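Local coordinates for protein polysaccharide Lyase Family 6 (Bacteroides cellulosilyticus, PDB 6QPS) that probably cleaves mannuronic acid-rich alginate by beta-elimination, as a calcium-binding polysaccharide lyase of family 6 from a human gut bacterium, at residues A[36-40]-A[41-45]; A[194-198]-A[199-203]; A[454-457]-A[458-462]. One frame throughout, in Å; residues are numbered along the deposited sequence.

Contact 1: A[36-40]-A[41-45]; sequences QLLGS and GNLQP
S40 and L43 carry most of this turn, in which helix 31-40 gives way to the loop leading to strand 48-51. The S40 hydroxyl works in both directions. It donates to the backbone oxygen of L37 (OG to O, 2.9 Å), arriving 26° out of the carbonyl plane, and it accepts the backbone N-H of N42, N to OG 3.0 Å, in a fairly straight bond of 161°. With chi1 at 67°, OG stands between the backbone N and the carbonyl carbon of its own residue, from where it reaches both partners. The chain between them turns at G41, the first residue to leave helical angles and one with positive phi. On the apolar side, the end of the L43 side chain lies against the helix: its CD2 meets CD1 of L37 at 3.9 Å, the two side chains crossing at about a right angle, while its CD1 faces CD2 of L38 more loosely, at 4.3 Å. Both L37 and L43 also rest on Y24 and V49 of the first strands of the beta-helix. A water lies 3.0 Å from L37 O and is met weakly by the N-H groups of G41 and L43. L37 O thus takes the S40 hydroxyl and a weak bond from S40 N (3.3 Å), with the water close by, so that polar atoms tie the turn together while leucines fasten it to the fold.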
ATOM      1  N   GLN A  36     -22.736  12.332 -20.864  1.00 17.81           N
ATOM      2  CA  GLN A  36     -23.543  11.434 -21.683  1.00 20.31           C
ATOM      3  C   GLN A  36     -22.668  10.581 -22.587  1.00 18.50           C
ATOM      4  O   GLN A  36     -22.894   9.374 -22.722  1.00 18.42           O
ATOM      5  CB  GLN A  36     -24.526  12.233 -22.521  1.00 28.17           C
ATOM      6  CG  GLN A  36     -25.707  12.710 -21.754  1.00 46.10           C
ATOM      7  CD  GLN A  36     -26.141  14.089 -22.210  1.00 59.82           C
ATOM      8  OE1 GLN A  36     -25.808  14.517 -23.307  1.00 65.83           O
ATOM      9  NE2 GLN A  36     -26.874  14.791 -21.370  1.00 59.59           N
ATOM     10  N   LEU A  37     -21.652  11.186 -23.209  1.00 16.83           N
ATOM     11  CA  LEU A  37     -20.801  10.442 -24.126  1.00 16.22           C
ATOM     12  C   LEU A  37     -19.964   9.417 -23.374  1.00 16.52           C
ATOM     13  O   LEU A  37     -19.853   8.257 -23.799  1.00 15.59           O
ATOM     14  CB  LEU A  37     -19.904  11.397 -24.909  1.00 15.49           C
ATOM     15  CG  LEU A  37     -18.909  10.740 -25.857  1.00 15.82           C
ATOM     16  CD1 LEU A  37     -19.598   9.882 -26.898  1.00 17.82           C
ATOM     17  CD2 LEU A  37     -18.079  11.848 -26.552  1.00 17.19           C
ATOM     18  N   LEU A  38     -19.376   9.822 -22.246  1.00 15.35           N
ATOM     19  CA  LEU A  38     -18.555   8.903 -21.467  1.00 13.50           C
ATOM     20  C   LEU A  38     -19.366   7.702 -20.990  1.00 12.39           C
ATOM     21  O   LEU A  38     -18.853   6.570 -20.923  1.00 13.47           O
ATOM     22  CB  LEU A  38     -17.943   9.636 -20.276  1.00 14.32           C
ATOM     23  CG  LEU A  38     -16.711  10.510 -20.552  1.00 13.44           C
ATOM     24  CD1 LEU A  38     -16.455  11.397 -19.320  1.00 16.06           C
ATOM     25  CD2 LEU A  38     -15.506   9.678 -20.851  1.00 14.00           C
ATOM     26  N   GLY A  39     -20.623   7.929 -20.644  1.00 14.87           N
ATOM     27  CA  GLY A  39     -21.465   6.896 -20.078  1.00 15.33           C
ATOM     28  C   GLY A  39     -22.312   6.133 -21.062  1.00 16.79           C
ATOM     29  O   GLY A  39     -23.065   5.240 -20.655  1.00 17.12           O
ATOM     30  N   SER A  40     -22.219   6.463 -22.355  1.00 17.80           N
ATOM     31  CA  SER A  40     -23.104   5.897 -23.364  1.00 16.82           C
ATOM     32  C   SER A  40     -22.674   4.514 -23.842  1.00 17.53           C
ATOM     33  O   SER A  40     -23.524   3.746 -24.324  1.00 18.60           O
ATOM     34  CB  SER A  40     -23.135   6.820 -24.583  1.00 21.79           C
ATOM     35  OG  SER A  40     -21.861   6.824 -25.233  1.00 18.34           O
ATOM     36  N   GLY A  41     -21.394   4.179 -23.727  1.00 16.01           N
ATOM     37  CA  GLY A  41     -20.898   2.971 -24.359  1.00 18.01           C
ATOM     38  C   GLY A  41     -20.682   3.096 -25.848  1.00 20.18           C
ATOM     39  O   GLY A  41     -20.347   2.093 -26.496  1.00 24.28           O
ATOM     40  N   ASN A  42     -20.864   4.293 -26.415  1.00 18.00           N
ATOM     41  CA  ASN A  42     -20.726   4.504 -27.851  1.00 21.53           C
ATOM     42  C   ASN A  42     -19.302   4.854 -28.280  1.00 20.00           C
ATOM     43  O   ASN A  42     -19.025   4.886 -29.484  1.00 21.50           O
ATOM     44  CB  ASN A  42     -21.670   5.618 -28.349  1.00 23.31           C
ATOM     45  CG  ASN A  42     -23.142   5.261 -28.204  1.00 26.18           C
ATOM     46  OD1 ASN A  42     -23.521   4.090 -28.229  1.00 30.75           O
ATOM     47  ND2 ASN A  42     -23.980   6.284 -28.058  1.00 28.64           N
ATOM     48  N   LEU A  43     -18.414   5.180 -27.346  1.00 18.62           N
ATOM     49  CA  LEU A  43     -17.023   5.415 -27.709  1.00 16.83           C
ATOM     50  C   LEU A  43     -16.406   4.141 -28.290  1.00 17.11           C
ATOM     51  O   LEU A  43     -16.735   3.018 -27.888  1.00 18.26           O
ATOM     52  CB  LEU A  43     -16.226   5.872 -26.491  1.00 15.88           C
ATOM     53  CG  LEU A  43     -16.541   7.279 -25.968  1.00 16.59           C
ATOM     54  CD1 LEU A  43     -16.011   7.537 -24.592  1.00 16.31           C
ATOM     55  CD2 LEU A  43     -15.984   8.312 -26.972  1.00 17.72           C
ATOM     56  N   GLN A  44     -15.525   4.327 -29.265  1.00 18.65           N
ATOM     57  CA  GLN A  44     -14.871   3.225 -29.954  1.00 19.35           C
ATOM     58  C   GLN A  44     -13.372   3.204 -29.668  1.00 19.19           C
ATOM     59  O   GLN A  44     -12.797   4.214 -29.240  1.00 17.19           O
ATOM     60  CB  GLN A  44     -15.092   3.355 -31.464  1.00 24.12           C
ATOM     61  CG  GLN A  44     -16.559   3.346 -31.870  1.00 28.85           C
ATOM     62  CD  GLN A  44     -17.274   2.078 -31.440  1.00 33.56           C
ATOM     63  OE1 GLN A  44     -16.797   0.970 -31.674  1.00 38.71           O
ATOM     64  NE2 GLN A  44     -18.420   2.237 -30.795  1.00 33.65           N
ATOM     65  N   PRO A  45     -12.709   2.065 -29.900  1.00 17.59           N
ATOM     66  CA  PRO A  45     -11.267   1.962 -29.614  1.00 15.60           C
ATOM     67  C   PRO A  45     -10.477   3.088 -30.257  1.00 18.00           C
ATOM     68  O   PRO A  45     -10.648   3.401 -31.435  1.00 20.69           O
ATOM     69  CB  PRO A  45     -10.884   0.596 -30.199  1.00 17.95           C
ATOM     70  CG  PRO A  45     -12.158  -0.224 -30.090  1.00 20.36           C
ATOM     71  CD  PRO A  45     -13.270   0.786 -30.388  1.00 19.31           C
TER
HETATM   72  O   HOH W   1     -18.824   5.494 -24.048  1.00 15.12           O

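Contact 2: A[194-198]-A[199-203]; sequences HLIDH and NFFGE
I196, on strand 195-197, begins the contact with its CG2 methyl, which lies 3.5 Å from ND2 of N199 and 4.1 Å from CZ of F201. The methyl is anti to the backbone N and approaches the phenyl ring at its edge, near the ring plane; the isoleucine side chain crosses those of N199 and F201 at about a right angle. D197 turns its side chain away from 199-203 and spends its carboxylate on a salt bridge, OD1 to NE of R165, while OD2 lies at the edge of the H198 ring and in its plane. H198 has positive phi (59°), and here the chain bends out of one strand and into the next. Its side chain leads away from the following residues, with CB 3.7 Å from N of N199, and its ring stacks on that of H168. The bend brings the N199 amide back inside, CG lying 3.6 Å from D197 O. Being buried, this amide is satisfied by the preceding coil: OD1 accepts from the backbone N of C169 and ND2 donates to I166 O. Such an inward asparagine recalls the asparagine ladders of parallel beta-helices. N234 bonds to I196 O and N199 N from the next coil. F201 stacks on F236 and also meets F171; the corner lies between strands 165-167 and 170-172 and the long strand 230-237, while F200 packs outward against helix 454-465.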
ATOM      1  N   HIS A 194      -4.077  -7.128 -10.413  1.00  8.22           N
ATOM      2  CA  HIS A 194      -3.957  -5.689 -10.603  1.00  7.59           C
ATOM      3  C   HIS A 194      -2.508  -5.259 -10.364  1.00  8.19           C
ATOM      4  O   HIS A 194      -1.756  -5.905  -9.621  1.00  7.92           O
ATOM      5  CB  HIS A 194      -4.824  -4.884  -9.626  1.00  7.55           C
ATOM      6  CG  HIS A 194      -6.297  -5.095  -9.755  1.00  7.59           C
ATOM      7  ND1 HIS A 194      -6.962  -5.171 -10.965  1.00  8.38           N
ATOM      8  CD2 HIS A 194      -7.244  -5.204  -8.792  1.00  7.71           C
ATOM      9  CE1 HIS A 194      -8.248  -5.331 -10.729  1.00  8.77           C
ATOM     10  NE2 HIS A 194      -8.446  -5.338  -9.423  1.00  7.92           N
ATOM     11  N   LEU A 195      -2.133  -4.115 -10.938  1.00  8.39           N
ATOM     12  CA  LEU A 195      -0.807  -3.530 -10.759  1.00  7.21           C
ATOM     13  C   LEU A 195      -0.925  -2.092 -10.260  1.00  6.84           C
ATOM     14  O   LEU A 195      -1.614  -1.271 -10.873  1.00  7.88           O
ATOM     15  CB  LEU A 195      -0.038  -3.588 -12.080  1.00  8.40           C
ATOM     16  CG  LEU A 195       1.363  -2.972 -12.081  1.00  7.95           C
ATOM     17  CD1 LEU A 195       2.309  -3.657 -11.081  1.00  9.23           C
ATOM     18  CD2 LEU A 195       1.961  -2.964 -13.484  1.00  9.96           C
ATOM     19  N   ILE A 196      -0.210  -1.793  -9.173  1.00  7.20           N
ATOM     20  CA  ILE A 196      -0.177  -0.463  -8.554  1.00  7.89           C
ATOM     21  C   ILE A 196       1.303  -0.090  -8.539  1.00  7.52           C
ATOM     22  O   ILE A 196       2.068  -0.627  -7.721  1.00  7.45           O
ATOM     23  CB  ILE A 196      -0.779  -0.493  -7.142  1.00  7.67           C
ATOM     24  CG1 ILE A 196      -2.269  -0.909  -7.191  1.00  8.52           C
ATOM     25  CG2 ILE A 196      -0.555   0.834  -6.437  1.00  8.46           C
ATOM     26  CD1 ILE A 196      -2.822  -1.474  -5.882  1.00  9.66           C
ATOM     27  N   ASP A 197       1.731   0.802  -9.446  1.00  7.76           N
ATOM     28  CA  ASP A 197       3.152   1.049  -9.641  1.00  7.91           C
ATOM     29  C   ASP A 197       3.478   2.517  -9.904  1.00  7.75           C
ATOM     30  O   ASP A 197       2.726   3.255 -10.550  1.00  8.44           O
ATOM     31  CB  ASP A 197       3.729   0.179 -10.791  1.00  9.02           C
ATOM     32  CG  ASP A 197       3.194   0.574 -12.165  1.00 11.30           C
ATOM     33  OD1 ASP A 197       2.025   0.304 -12.462  1.00  9.83           O
ATOM     34  OD2 ASP A 197       3.956   1.203 -12.952  1.00 13.48           O
ATOM     35  N   HIS A 198       4.647   2.928  -9.426  1.00  7.89           N
ATOM     36  CA  HIS A 198       5.192   4.266  -9.698  1.00  7.18           C
ATOM     37  C   HIS A 198       4.278   5.395  -9.222  1.00  8.00           C
ATOM     38  O   HIS A 198       4.305   6.496  -9.781  1.00  9.69           O
ATOM     39  CB  HIS A 198       5.565   4.457 -11.174  1.00  9.08           C
ATOM     40  CG  HIS A 198       6.582   3.479 -11.662  1.00  9.60           C
ATOM     41  ND1 HIS A 198       7.944   3.644 -11.499  1.00 13.72           N
ATOM     42  CD2 HIS A 198       6.424   2.316 -12.327  1.00 10.60           C
ATOM     43  CE1 HIS A 198       8.575   2.622 -12.055  1.00 10.34           C
ATOM     44  NE2 HIS A 198       7.676   1.790 -12.548  1.00 14.38           N
ATOM     45  N   ASN A 199       3.495   5.155  -8.170  1.00  8.17           N
ATOM     46  CA  ASN A 199       2.667   6.208  -7.592  1.00  8.22           C
ATOM     47  C   ASN A 199       3.371   6.849  -6.407  1.00  8.24           C
ATOM     48  O   ASN A 199       4.245   6.246  -5.768  1.00  9.11           O
ATOM     49  CB  ASN A 199       1.334   5.629  -7.130  1.00  7.92           C
ATOM     50  CG  ASN A 199       0.598   4.969  -8.239  1.00  7.96           C
ATOM     51  OD1 ASN A 199       0.090   5.616  -9.146  1.00  8.12           O
ATOM     52  ND2 ASN A 199       0.512   3.658  -8.172  1.00  7.81           N
ATOM     53  N   PHE A 200       3.002   8.102  -6.138  1.00  9.18           N
ATOM     54  CA  PHE A 200       3.462   8.852  -4.975  1.00  8.48           C
ATOM     55  C   PHE A 200       2.260   9.053  -4.048  1.00  8.22           C
ATOM     56  O   PHE A 200       1.351   9.843  -4.347  1.00  9.33           O
ATOM     57  CB  PHE A 200       4.074  10.189  -5.418  1.00  9.18           C
ATOM     58  CG  PHE A 200       4.913  10.879  -4.353  1.00  9.26           C
ATOM     59  CD1 PHE A 200       4.314  11.555  -3.305  1.00 11.13           C
ATOM     60  CD2 PHE A 200       6.295  10.840  -4.419  1.00  9.79           C
ATOM     61  CE1 PHE A 200       5.092  12.195  -2.346  1.00 11.29           C
ATOM     62  CE2 PHE A 200       7.068  11.470  -3.460  1.00 10.76           C
ATOM     63  CZ  PHE A 200       6.458  12.130  -2.427  1.00 11.41           C
ATOM     64  N   PHE A 201       2.256   8.327  -2.938  1.00  7.67           N
ATOM     65  CA  PHE A 201       1.228   8.460  -1.908  1.00  8.76           C
ATOM     66  C   PHE A 201       1.792   9.453  -0.895  1.00  8.72           C
ATOM     67  O   PHE A 201       2.727   9.131  -0.160  1.00  9.51           O
ATOM     68  CB  PHE A 201       0.927   7.103  -1.271  1.00  9.30           C
ATOM     69  CG  PHE A 201       0.352   6.087  -2.228  1.00  7.69           C
ATOM     70  CD1 PHE A 201       1.186   5.199  -2.865  1.00  8.91           C
ATOM     71  CD2 PHE A 201      -1.007   6.018  -2.496  1.00 10.46           C
ATOM     72  CE1 PHE A 201       0.698   4.270  -3.753  1.00  8.26           C
ATOM     73  CE2 PHE A 201      -1.517   5.058  -3.380  1.00  9.88           C
ATOM     74  CZ  PHE A 201      -0.658   4.195  -4.014  1.00 10.43           C
ATOM     75  N   GLY A 202       1.297  10.691  -0.916  1.00  9.44           N
ATOM     76  CA  GLY A 202       1.797  11.754  -0.059  1.00 10.34           C
ATOM     77  C   GLY A 202       1.133  11.839   1.302  1.00 10.74           C
ATOM     78  O   GLY A 202       0.505  10.895   1.797  1.00 10.01           O
ATOM     79  N   GLU A 203       1.249  13.021   1.892  1.00  9.80           N
ATOM     80  CA  GLU A 203       1.015  13.168   3.312  1.00 10.35           C
ATOM     81  C   GLU A 203      -0.397  12.763   3.712  1.00 10.11           C
ATOM     82  O   GLU A 203      -1.389  13.101   3.051  1.00 10.19           O
ATOM     83  CB  GLU A 203       1.277  14.618   3.708  1.00 14.40           C
ATOM     84  CG  GLU A 203       1.150  14.833   5.218  1.00 18.54           C
ATOM     85  CD  GLU A 203       1.902  16.049   5.729  1.00 31.30           C
ATOM     86  OE1 GLU A 203       2.077  17.009   4.956  1.00 29.01           O
ATOM     87  OE2 GLU A 203       2.308  16.034   6.911  1.00 32.57           O
TER

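Contact 3: A[454-457]-A[458-462]; sequences KALK and ENVNH
Helix 454-465, close to the C-terminus, supplies this contact from two of its successive turns. Its backbone runs in regular i to i+4 bonds, among them E458 N to K454 O at 2.8 Å and V460 N to L456 O at 2.9 Å. Outside, K454 and E458 form a salt bridge one turn apart: NZ meets OE2 at 3.0 Å on the syn side of the carboxylate, 20° out of its plane. The lysine leaves the helix with CG anti to its backbone N (chi1 -176°), which sets CG 3.1 Å from OE2, and the bends at its last two torsions bring NZ back to the same oxygen. Both residues are exposed, and the pair probably adds only modestly to helix stability. On the side facing the beta-helix L456 and V460 lie next to each other and point the same way, CD2 to CG2 3.9 Å, forming an apolar ridge. N459 packs its CB 3.4 Å from A455 O, but its OD1 is engaged by the hydroxyl of Y170, while NZ of K457 reaches back to the backbone oxygen of T451, just ahead of the helix. Y170 also touches A455 and L456, so one tyrosine of strand 170-172 both packs against the helix and bonds to it. In the preceding loop V448 covers V460 and P450 covers L456, and F200 of strand 200-201 completes the apolar seat of the helix on the beta-helix.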
ATOM      1  N   LYS A 454       3.262  20.286  -9.456  1.00 15.09           N
ATOM      2  CA  LYS A 454       4.392  20.889  -8.755  1.00 13.04           C
ATOM      3  C   LYS A 454       4.622  20.240  -7.388  1.00 13.60           C
ATOM      4  O   LYS A 454       5.770  20.059  -6.969  1.00 14.41           O
ATOM      5  CB  LYS A 454       4.209  22.402  -8.634  1.00 22.24           C
ATOM      6  CG  LYS A 454       5.395  23.101  -8.006  1.00 35.16           C
ATOM      7  CD  LYS A 454       5.197  24.616  -7.909  1.00 48.69           C
ATOM      8  CE  LYS A 454       3.874  24.965  -7.276  1.00 51.99           C
ATOM      9  NZ  LYS A 454       4.023  25.521  -5.868  1.00 43.91           N
ATOM     10  N   ALA A 455       3.559  19.885  -6.671  1.00 14.24           N
ATOM     11  CA  ALA A 455       3.758  19.295  -5.353  1.00 14.74           C
ATOM     12  C   ALA A 455       4.443  17.932  -5.440  1.00 13.92           C
ATOM     13  O   ALA A 455       5.153  17.538  -4.511  1.00 15.03           O
ATOM     14  CB  ALA A 455       2.434  19.177  -4.600  1.00 17.59           C
ATOM     15  N   LEU A 456       4.222  17.169  -6.517  1.00 12.43           N
ATOM     16  CA  LEU A 456       4.997  15.943  -6.709  1.00 12.14           C
ATOM     17  C   LEU A 456       6.482  16.270  -6.822  1.00 11.46           C
ATOM     18  O   LEU A 456       7.323  15.651  -6.154  1.00 13.11           O
ATOM     19  CB  LEU A 456       4.521  15.224  -7.968  1.00 11.73           C
ATOM     20  CG  LEU A 456       5.223  13.959  -8.482  1.00 13.89           C
ATOM     21  CD1 LEU A 456       6.552  14.229  -9.181  1.00 15.52           C
ATOM     22  CD2 LEU A 456       5.398  12.937  -7.356  1.00 15.70           C
ATOM     23  N   LYS A 457       6.825  17.263  -7.649  1.00 12.21           N
ATOM     24  CA  LYS A 457       8.231  17.596  -7.840  1.00 11.38           C
ATOM     25  C   LYS A 457       8.852  18.113  -6.557  1.00 12.19           C
ATOM     26  O   LYS A 457      10.003  17.792  -6.245  1.00 11.81           O
ATOM     27  CB  LYS A 457       8.390  18.614  -8.962  1.00 15.28           C
ATOM     28  CG  LYS A 457       8.006  18.037 -10.329  1.00 17.61           C
ATOM     29  CD  LYS A 457       8.234  19.026 -11.461  1.00 31.58           C
ATOM     30  CE  LYS A 457       7.113  20.054 -11.535  1.00 39.71           C
ATOM     31  NZ  LYS A 457       6.674  20.308 -12.938  1.00 41.78           N
ATOM     32  N   GLU A 458       8.104  18.925  -5.807  1.00 12.45           N
ATOM     33  CA  GLU A 458       8.604  19.461  -4.549  1.00 12.03           C
ATOM     34  C   GLU A 458       8.839  18.346  -3.530  1.00 11.98           C
ATOM     35  O   GLU A 458       9.876  18.327  -2.848  1.00 12.68           O
ATOM     36  CB  GLU A 458       7.622  20.509  -4.003  1.00 13.13           C
ATOM     37  CG  GLU A 458       7.541  21.778  -4.835  1.00 17.74           C
ATOM     38  CD  GLU A 458       6.370  22.680  -4.471  1.00 23.02           C
ATOM     39  OE1 GLU A 458       5.553  22.305  -3.605  1.00 24.35           O
ATOM     40  OE2 GLU A 458       6.273  23.769  -5.081  1.00 22.09           O
ATOM     41  N   ASN A 459       7.880  17.418  -3.395  1.00 13.33           N
ATOM     42  CA  ASN A 459       8.027  16.336  -2.415  1.00 13.03           C
ATOM     43  C   ASN A 459       9.173  15.389  -2.796  1.00 11.91           C
ATOM     44  O   ASN A 459       9.893  14.883  -1.923  1.00 12.32           O
ATOM     45  CB  ASN A 459       6.750  15.477  -2.288  1.00 14.95           C
ATOM     46  CG  ASN A 459       5.547  16.193  -1.670  1.00 21.61           C
ATOM     47  OD1 ASN A 459       4.418  15.655  -1.716  1.00 19.76           O
ATOM     48  ND2 ASN A 459       5.760  17.359  -1.089  1.00 19.77           N
ATOM     49  N   VAL A 460       9.329  15.102  -4.090  1.00 11.56           N
ATOM     50  CA  VAL A 460      10.447  14.277  -4.554  1.00 11.69           C
ATOM     51  C   VAL A 460      11.765  14.977  -4.272  1.00 13.04           C
ATOM     52  O   VAL A 460      12.728  14.353  -3.806  1.00 12.18           O
ATOM     53  CB  VAL A 460      10.287  13.939  -6.050  1.00 11.89           C
ATOM     54  CG1 VAL A 460      11.619  13.435  -6.646  1.00 11.98           C
ATOM     55  CG2 VAL A 460       9.158  12.914  -6.259  1.00 11.08           C
ATOM     56  N   ASN A 461      11.829  16.289  -4.523  1.00 11.05           N
ATOM     57  CA  ASN A 461      13.052  17.032  -4.232  1.00 11.88           C
ATOM     58  C   ASN A 461      13.370  17.024  -2.738  1.00 11.03           C
ATOM     59  O   ASN A 461      14.542  16.965  -2.345  1.00 11.16           O
ATOM     60  CB  ASN A 461      12.933  18.472  -4.715  1.00 14.33           C
ATOM     61  CG  ASN A 461      14.168  19.282  -4.399  1.00 18.72           C
ATOM     62  OD1 ASN A 461      14.153  20.166  -3.531  1.00 21.49           O
ATOM     63  ND2 ASN A 461      15.254  18.968  -5.070  1.00 17.89           N
ATOM     64  N   HIS A 462      12.333  17.052  -1.888  1.00 11.56           N
ATOM     65  CA  HIS A 462      12.567  16.940  -0.453  1.00 11.64           C
ATOM     66  C   HIS A 462      13.261  15.624  -0.106  1.00 10.75           C
ATOM     67  O   HIS A 462      14.263  15.609   0.619  1.00 11.00           O
ATOM     68  CB  HIS A 462      11.280  17.081   0.360  1.00 12.37           C
ATOM     69  CG  HIS A 462      11.556  17.100   1.831  1.00 12.36           C
ATOM     70  ND1 HIS A 462      11.768  18.264   2.535  1.00 14.59           N
ATOM     71  CD2 HIS A 462      11.759  16.088   2.707  1.00 11.76           C
ATOM     72  CE1 HIS A 462      12.073  17.968   3.787  1.00 13.33           C
ATOM     73  NE2 HIS A 462      12.049  16.655   3.923  1.00 13.20           N
TER

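Contacts 2 and 3 touch directly, their centres 15 Å apart, whereas contact 1 stands by itself at the N-terminal end of the beta-helix, with centres 28 Å from contact 2 and 36 Å from contact 3. The joint is F200, whose side chain turns outward from the corner of contact 2 onto the helix of contact 3: its CZ lies 3.4 Å from CB of N459, and its CB 3.6 Å from CD2 of L456. The C-terminal helix is thereby fastened to a middle coil. Contact 2 is also near the calcium site formed by N210, E213, E242 and E244; the side chains of F201 and E213 are about 10 Å apart.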